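Side-chain contacts in NAD(P)H-flavin oxidoreductase (Staphylococcus epidermidis ATCC 12228, PDB 3GBH), which probably uses NAD(P)H to reduce flavin or other substrates through bound flavin mononucleotide: residues Leu124-Tyr127 and Lys128-Arg132; Tyr28-Arg32 and Glu33-Glu37. All blocks are in the same frame, centred on the assembly; numbering follows the deposited sequence.

Contact 1: residues Leu124-Tyr127 and Lys128-Arg132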
ATOM      1  N   LEU B 124      43.391  -2.693  -4.302  1.00 23.46           N
ATOM      2  CA  LEU B 124      44.487  -1.708  -4.204  1.00 24.20           C
ATOM      3  C   LEU B 124      45.093  -1.337  -5.585  1.00 25.27           C
ATOM      4  O   LEU B 124      45.175  -0.155  -5.925  1.00 26.46           O
ATOM      5  CB  LEU B 124      45.554  -2.126  -3.175  1.00 23.56           C
ATOM      6  CG  LEU B 124      45.136  -2.001  -1.682  1.00 25.25           C
ATOM      7  CD1 LEU B 124      46.205  -2.576  -0.733  1.00 24.11           C
ATOM      8  CD2 LEU B 124      44.764  -0.547  -1.308  1.00 28.82           C
ATOM      9  N   PRO B 125      45.480  -2.333  -6.391  1.00 26.03           N
ATOM     10  CA  PRO B 125      45.968  -1.982  -7.735  1.00 27.28           C
ATOM     11  C   PRO B 125      44.958  -1.193  -8.566  1.00 27.80           C
ATOM     12  O   PRO B 125      45.332  -0.362  -9.384  1.00 29.79           O
ATOM     13  CB  PRO B 125      46.229  -3.344  -8.385  1.00 27.68           C
ATOM     14  CG  PRO B 125      46.420  -4.294  -7.235  1.00 28.60           C
ATOM     15  CD  PRO B 125      45.536  -3.779  -6.135  1.00 25.32           C
ATOM     16  N   TYR B 126      43.687  -1.460  -8.369  1.00 27.27           N
ATOM     17  CA  TYR B 126      42.655  -0.758  -9.118  1.00 28.92           C
ATOM     18  C   TYR B 126      42.588   0.712  -8.685  1.00 27.21           C
ATOM     19  O   TYR B 126      42.715   1.609  -9.525  1.00 27.70           O
ATOM     20  CB  TYR B 126      41.313  -1.492  -9.004  1.00 30.36           C
ATOM     21  CG  TYR B 126      40.120  -0.690  -9.438  1.00 35.59           C
ATOM     22  CD1 TYR B 126      39.975  -0.250 -10.752  1.00 40.51           C
ATOM     23  CD2 TYR B 126      39.108  -0.385  -8.525  1.00 41.00           C
ATOM     24  CE1 TYR B 126      38.853   0.504 -11.127  1.00 40.66           C
ATOM     25  CE2 TYR B 126      38.019   0.349  -8.883  1.00 42.81           C
ATOM     26  CZ  TYR B 126      37.888   0.790 -10.179  1.00 42.83           C
ATOM     27  OH  TYR B 126      36.758   1.529 -10.483  1.00 47.10           O
ATOM     28  N   TYR B 127      42.475   0.956  -7.383  1.00 25.67           N
ATOM     29  CA  TYR B 127      42.376   2.333  -6.846  1.00 25.21           C
ATOM     30  C   TYR B 127      43.665   3.123  -7.047  1.00 25.71           C
ATOM     31  O   TYR B 127      43.619   4.315  -7.370  1.00 26.77           O
ATOM     32  CB  TYR B 127      41.964   2.321  -5.347  1.00 26.06           C
ATOM     33  CG  TYR B 127      40.471   2.594  -5.094  1.00 26.12           C
ATOM     34  CD1 TYR B 127      39.495   2.105  -5.952  1.00 30.08           C
ATOM     35  CD2 TYR B 127      40.051   3.349  -3.991  1.00 29.54           C
ATOM     36  CE1 TYR B 127      38.146   2.386  -5.766  1.00 28.27           C
ATOM     37  CE2 TYR B 127      38.699   3.634  -3.782  1.00 30.74           C
ATOM     38  CZ  TYR B 127      37.751   3.127  -4.677  1.00 29.60           C
ATOM     39  OH  TYR B 127      36.429   3.410  -4.504  1.00 30.33           O
ATOM     40  N   LYS B 128      44.808   2.477  -6.871  1.00 24.68           N
ATOM     41  CA  LYS B 128      46.087   3.173  -6.988  1.00 26.89           C
ATOM     42  C   LYS B 128      46.398   3.572  -8.415  1.00 27.43           C
ATOM     43  O   LYS B 128      47.251   4.421  -8.642  1.00 28.25           O
ATOM     44  CB  LYS B 128      47.249   2.309  -6.466  1.00 26.33           C
ATOM     45  CG  LYS B 128      47.271   2.151  -4.957  1.00 30.63           C
ATOM     46  CD  LYS B 128      48.448   1.272  -4.530  1.00 31.16           C
ATOM     47  CE  LYS B 128      48.609   1.213  -3.019  1.00 40.65           C
ATOM     48  NZ  LYS B 128      49.660   0.197  -2.598  1.00 41.81           N
ATOM     49  N   ASN B 129      45.740   2.942  -9.380  1.00 26.61           N
ATOM     50  CA  ASN B 129      46.013   3.242 -10.767  1.00 26.52           C
ATOM     51  C   ASN B 129      44.917   4.068 -11.479  1.00 26.38           C
ATOM     52  O   ASN B 129      45.054   4.360 -12.660  1.00 24.62           O
ATOM     53  CB  ASN B 129      46.302   1.949 -11.501  1.00 25.76           C
ATOM     54  CG  ASN B 129      47.638   1.378 -11.131  1.00 29.19           C
ATOM     55  OD1 ASN B 129      48.650   1.856 -11.602  1.00 29.35           O
ATOM     56  ND2 ASN B 129      47.653   0.340 -10.281  1.00 25.23           N
ATOM     57  N   LEU B 130      43.868   4.470 -10.759  1.00 24.76           N
ATOM     58  CA  LEU B 130      42.875   5.388 -11.287  1.00 25.10           C
ATOM     59  C   LEU B 130      43.480   6.751 -11.584  1.00 24.55           C
ATOM     60  O   LEU B 130      44.316   7.240 -10.835  1.00 23.90           O
ATOM     61  CB  LEU B 130      41.722   5.599 -10.278  1.00 25.53           C
ATOM     62  CG  LEU B 130      40.702   4.481 -10.122  1.00 30.04           C
ATOM     63  CD1 LEU B 130      39.869   4.705  -8.838  1.00 29.37           C
ATOM     64  CD2 LEU B 130      39.802   4.423 -11.329  1.00 31.32           C
ATOM     65  N   SER B 131      43.038   7.370 -12.670  1.00 24.83           N
ATOM     66  CA  SER B 131      43.407   8.744 -12.970  1.00 24.59           C
ATOM     67  C   SER B 131      42.926   9.658 -11.862  1.00 24.73           C
ATOM     68  O   SER B 131      41.999   9.328 -11.106  1.00 21.50           O
ATOM     69  CB  SER B 131      42.782   9.187 -14.306  1.00 25.50           C
ATOM     70  OG  SER B 131      41.357   9.316 -14.217  1.00 25.61           O
ATOM     71  N   ARG B 132      43.543  10.824 -11.761  1.00 25.21           N
ATOM     72  CA  ARG B 132      43.064  11.835 -10.830  1.00 27.20           C
ATOM     73  C   ARG B 132      41.574  12.175 -11.057  1.00 25.34           C
ATOM     74  O   ARG B 132      40.810  12.283 -10.088  1.00 25.30           O
ATOM     75  CB  ARG B 132      43.937  13.097 -10.894  1.00 27.97           C
ATOM     76  CG  ARG B 132      43.555  14.151  -9.841  1.00 31.75           C
ATOM     77  CD  ARG B 132      44.422  15.418  -9.933  1.00 33.43           C
ATOM     78  NE  ARG B 132      44.033  16.445  -8.949  1.00 43.13           N
ATOM     79  CZ  ARG B 132      44.611  16.633  -7.757  1.00 41.80           C
ATOM     80  NH1 ARG B 132      45.622  15.868  -7.356  1.00 37.56           N
ATOM     81  NH2 ARG B 132      44.166  17.599  -6.950  1.00 44.45           N
TER
HETATM   82  O   HOH W   1      44.505   6.887  -7.902  1.00 27.58           O
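Leu130 folds back against two neighbouring tyrosines where helix 113-128 runs out, one methyl for each ring. Its CD1 lies 3.9 Å from CD1 of Tyr127, the two side chains running side by side in the same direction, while CD2 of Leu130 stands 4.0 Å from CE1 of Tyr126. Both methyls meet their rings obliquely. With CG beside its own backbone N (chi1 -75°), Leu130 turns its branch point back over the last helical carbonyls. This is the close-packed side: Met135 and Ile138 of helix 132-156 touch both Tyr127 and Leu130, and the hydroxyl of the buried Tyr127 is hydrogen-bonded to Ser48, one of the residues lining a flavin pocket. Tyr126 is more exposed and meets the cluster through CE1.

The other side faces solvent and is held by polar atoms. The Asn129 amide reaches back to the carbonyl of Pro125: ND2 to O measures 2.6 Å, nearly straight at 171°, on a lone pair in the carbonyl plane and almost within the amide's own plane. That bond fixes the rotation of the exposed amide, and Asn129 N adds a weak bond to the same oxygen. Lys128 N bonds Leu124 O at 2.8 Å, and the lysine chain then runs out extended, its CB and CG brushing that carbonyl. Beyond it the backbone bonds grow weak, Leu130 N standing 3.4 Å from Tyr127 O, and a water donates to both Tyr127 O and Leu130 O, bridging the turn. Ser131 then caps the following helix through Gly134 N. The arrangement is that of a helix C-terminus, with a side-chain amide on a last-turn carbonyl, leading through a tight connection into the next helix of this flavin-binding nitroreductase fold.

Contact 2: residues Tyr28-Arg32 and Glu33-Glu37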
ATOM      1  N   TYR B  28      23.150  29.896  19.307  1.00 26.12           N
ATOM      2  CA  TYR B  28      22.983  28.491  19.595  1.00 25.99           C
ATOM      3  C   TYR B  28      24.193  27.741  19.065  1.00 26.24           C
ATOM      4  O   TYR B  28      24.532  27.869  17.885  1.00 27.24           O
ATOM      5  CB  TYR B  28      21.718  27.947  18.928  1.00 26.93           C
ATOM      6  CG  TYR B  28      21.543  26.524  19.274  1.00 26.91           C
ATOM      7  CD1 TYR B  28      22.107  25.540  18.493  1.00 27.94           C
ATOM      8  CD2 TYR B  28      20.891  26.153  20.437  1.00 29.40           C
ATOM      9  CE1 TYR B  28      22.015  24.218  18.845  1.00 29.48           C
ATOM     10  CE2 TYR B  28      20.777  24.819  20.798  1.00 30.58           C
ATOM     11  CZ  TYR B  28      21.351  23.854  19.993  1.00 28.99           C
ATOM     12  OH  TYR B  28      21.280  22.513  20.300  1.00 31.38           O
ATOM     13  N   LYS B  29      24.835  26.950  19.924  1.00 24.25           N
ATOM     14  CA  LYS B  29      25.925  26.098  19.497  1.00 24.57           C
ATOM     15  C   LYS B  29      25.597  24.632  19.817  1.00 24.96           C
ATOM     16  O   LYS B  29      25.040  24.308  20.879  1.00 25.41           O
ATOM     17  CB  LYS B  29      27.245  26.526  20.135  1.00 25.75           C
ATOM     18  CG  LYS B  29      27.678  27.987  19.848  1.00 26.89           C
ATOM     19  CD  LYS B  29      27.908  28.302  18.349  1.00 26.99           C
ATOM     20  CE  LYS B  29      28.006  29.823  18.085  1.00 26.57           C
ATOM     21  NZ  LYS B  29      27.990  30.153  16.629  1.00 22.11           N
ATOM     22  N   ILE B  30      25.920  23.765  18.877  1.00 24.45           N
ATOM     23  CA  ILE B  30      25.619  22.339  18.958  1.00 23.57           C
ATOM     24  C   ILE B  30      26.630  21.649  19.863  1.00 23.96           C
ATOM     25  O   ILE B  30      27.819  21.740  19.622  1.00 24.53           O
ATOM     26  CB  ILE B  30      25.637  21.714  17.563  1.00 24.64           C
ATOM     27  CG1 ILE B  30      24.522  22.342  16.695  1.00 25.26           C
ATOM     28  CG2 ILE B  30      25.462  20.202  17.648  1.00 21.96           C
ATOM     29  CD1 ILE B  30      24.565  21.927  15.246  1.00 24.30           C
ATOM     30  N   PRO B  31      26.169  20.939  20.903  1.00 24.23           N
ATOM     31  CA  PRO B  31      27.152  20.260  21.765  1.00 24.80           C
ATOM     32  C   PRO B  31      27.947  19.214  20.997  1.00 23.80           C
ATOM     33  O   PRO B  31      27.425  18.633  20.054  1.00 23.67           O
ATOM     34  CB  PRO B  31      26.282  19.608  22.858  1.00 25.80           C
ATOM     35  CG  PRO B  31      24.927  20.260  22.740  1.00 25.80           C
ATOM     36  CD  PRO B  31      24.783  20.675  21.322  1.00 23.63           C
ATOM     37  N   ARG B  32      29.201  18.970  21.372  1.00 24.76           N
ATOM     38  CA  ARG B  32      30.008  17.968  20.631  1.00 26.89           C
ATOM     39  C   ARG B  32      29.427  16.579  20.577  1.00 25.34           C
ATOM     40  O   ARG B  32      29.503  15.954  19.544  1.00 23.57           O
ATOM     41  CB  ARG B  32      31.449  17.875  21.118  1.00 28.32           C
ATOM     42  CG  ARG B  32      32.259  18.971  20.508  1.00 37.68           C
ATOM     43  CD  ARG B  32      33.754  18.773  20.550  1.00 43.38           C
ATOM     44  NE  ARG B  32      34.434  20.021  20.197  1.00 43.01           N
ATOM     45  CZ  ARG B  32      35.747  20.146  20.131  1.00 44.37           C
ATOM     46  NH1 ARG B  32      36.537  19.119  20.429  1.00 45.45           N
ATOM     47  NH2 ARG B  32      36.271  21.312  19.790  1.00 47.85           N
ATOM     48  N   GLU B  33      28.820  16.134  21.672  1.00 27.06           N
ATOM     49  CA  GLU B  33      28.218  14.790  21.767  1.00 28.30           C
ATOM     50  C   GLU B  33      27.194  14.648  20.663  1.00 27.02           C
ATOM     51  O   GLU B  33      27.123  13.641  19.974  1.00 27.20           O
ATOM     52  CB  GLU B  33      27.578  14.571  23.171  1.00 28.51           C
ATOM     53  CG  GLU B  33      27.267  13.091  23.567  1.00 31.75           C
ATOM     54  CD  GLU B  33      26.637  12.938  25.000  1.00 33.44           C
ATOM     55  OE1 GLU B  33      26.759  13.882  25.835  1.00 39.82           O
ATOM     56  OE2 GLU B  33      26.037  11.859  25.293  1.00 43.32           O
ATOM     57  N   GLU B  34      26.428  15.704  20.453  1.00 25.96           N
ATOM     58  CA  GLU B  34      25.404  15.695  19.461  1.00 26.66           C
ATOM     59  C   GLU B  34      25.965  15.752  18.027  1.00 26.36           C
ATOM     60  O   GLU B  34      25.540  14.982  17.173  1.00 24.43           O
ATOM     61  CB  GLU B  34      24.484  16.864  19.727  1.00 28.30           C
ATOM     62  CG  GLU B  34      23.305  16.837  18.880  1.00 33.06           C
ATOM     63  CD  GLU B  34      22.070  16.355  19.551  1.00 33.17           C
ATOM     64  OE1 GLU B  34      22.122  15.512  20.479  1.00 36.68           O
ATOM     65  OE2 GLU B  34      21.019  16.821  19.112  1.00 31.39           O
HETATM   66  N   MSE B  35      26.909  16.658  17.755  1.00 24.95           N
HETATM   67  CA  MSE B  35      27.556  16.678  16.431  1.00 24.58           C
HETATM   68  C   MSE B  35      28.190  15.324  16.086  1.00 23.74           C
HETATM   69  O   MSE B  35      28.154  14.871  14.931  1.00 24.66           O
HETATM   70  CB  MSE B  35      28.649  17.751  16.407  1.00 25.12           C
HETATM   71  CG  MSE B  35      29.287  17.933  15.025  1.00 27.67           C
HETATM   72 SE   MSE B  35      28.027  18.692  13.751  0.75 29.05          SE
HETATM   73  CE  MSE B  35      28.052  20.522  14.368  1.00 26.69           C
ATOM     74  N   ASP B  36      28.819  14.705  17.081  1.00 23.94           N
ATOM     75  CA  ASP B  36      29.419  13.391  16.894  1.00 23.98           C
ATOM     76  C   ASP B  36      28.381  12.285  16.609  1.00 23.90           C
ATOM     77  O   ASP B  36      28.637  11.410  15.802  1.00 21.16           O
ATOM     78  CB  ASP B  36      30.301  13.030  18.084  1.00 24.68           C
ATOM     79  CG  ASP B  36      31.666  13.710  18.023  1.00 25.99           C
ATOM     80  OD1 ASP B  36      31.930  14.436  17.039  1.00 26.31           O
ATOM     81  OD2 ASP B  36      32.446  13.531  18.966  1.00 22.18           O
ATOM     82  N   GLU B  37      27.219  12.335  17.268  1.00 24.55           N
ATOM     83  CA  GLU B  37      26.114  11.417  16.958  1.00 25.88           C
ATOM     84  C   GLU B  37      25.659  11.581  15.524  1.00 24.43           C
ATOM     85  O   GLU B  37      25.513  10.604  14.784  1.00 22.42           O
ATOM     86  CB  GLU B  37      24.906  11.655  17.870  1.00 26.33           C
ATOM     87  CG  GLU B  37      25.063  11.189  19.267  1.00 30.78           C
ATOM     88  CD  GLU B  37      23.828  11.534  20.144  1.00 32.92           C
ATOM     89  OE1 GLU B  37      22.746  11.787  19.555  1.00 41.17           O
ATOM     90  OE2 GLU B  37      23.934  11.551  21.396  1.00 44.49           O
TER
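The start of helix 32-42 is built here, with Pro31 at the N-cap position and Ile30 just ahead of it packing onto the first turn. CD1 of Ile30 meets the methyl CE of Met35, a selenomethionine, at 3.9 Å, and the two side chains cross at about a right angle. Met35 leaves the helix with CG anti to its backbone N (chi1 -175°) and then bends at chi2 and chi3, which curls CE back over the isoleucine. CG2 of Ile30 approaches the helix itself, 4.1 Å from CB of Glu34. Ile191 of strand 183-192 touches both Ile30 and Met35, so this apolar pair ties the helix start to the central antiparallel sheet of the nitroreductase fold. Pro31 lies alongside Glu34, its CD 4.1 Å from CB of that residue, and its carbonyl opens the helical bonding: Met35 N reaches Pro31 O at 3.1 Å, nearly straight, and Glu34 N adds a weak bond. One residue on, Asp36 N bonds Arg32 O at 2.8 Å. The charged ends find partners elsewhere. Buried Glu34 is held by His157 and by a salt bridge to Arg7, which would favour its ionised form. The Arg32 guanidinium bonds Gln60 of its own chain and forms a cation-pi contact with Phe212 of the second subunit; the Asp36 carboxylate makes a salt bridge with Arg210 of the same neighbouring subunit.

Overall arrangement
Contact 2 comes first along the chain and closes before contact 1 opens; their centres lie 36 Å apart, on opposite sides of the chain's centre, and their nearest atoms about 23 Å. They share no helix: residues 28-37 lead into helix 32-42, whereas residues 124-132 leave helix 113-128 and enter helix 132-156. Contact 2 lies beside strand 183-192 and touches the second subunit, so it forms part of a subunit interface, against the sheet. Contact 1 is at the surface and touches no other chain; the side chain of Tyr127 comes within about 7 Å of a bound flavin mononucleotide, and contact 1 is linked to that cofactor's pocket through Ser48.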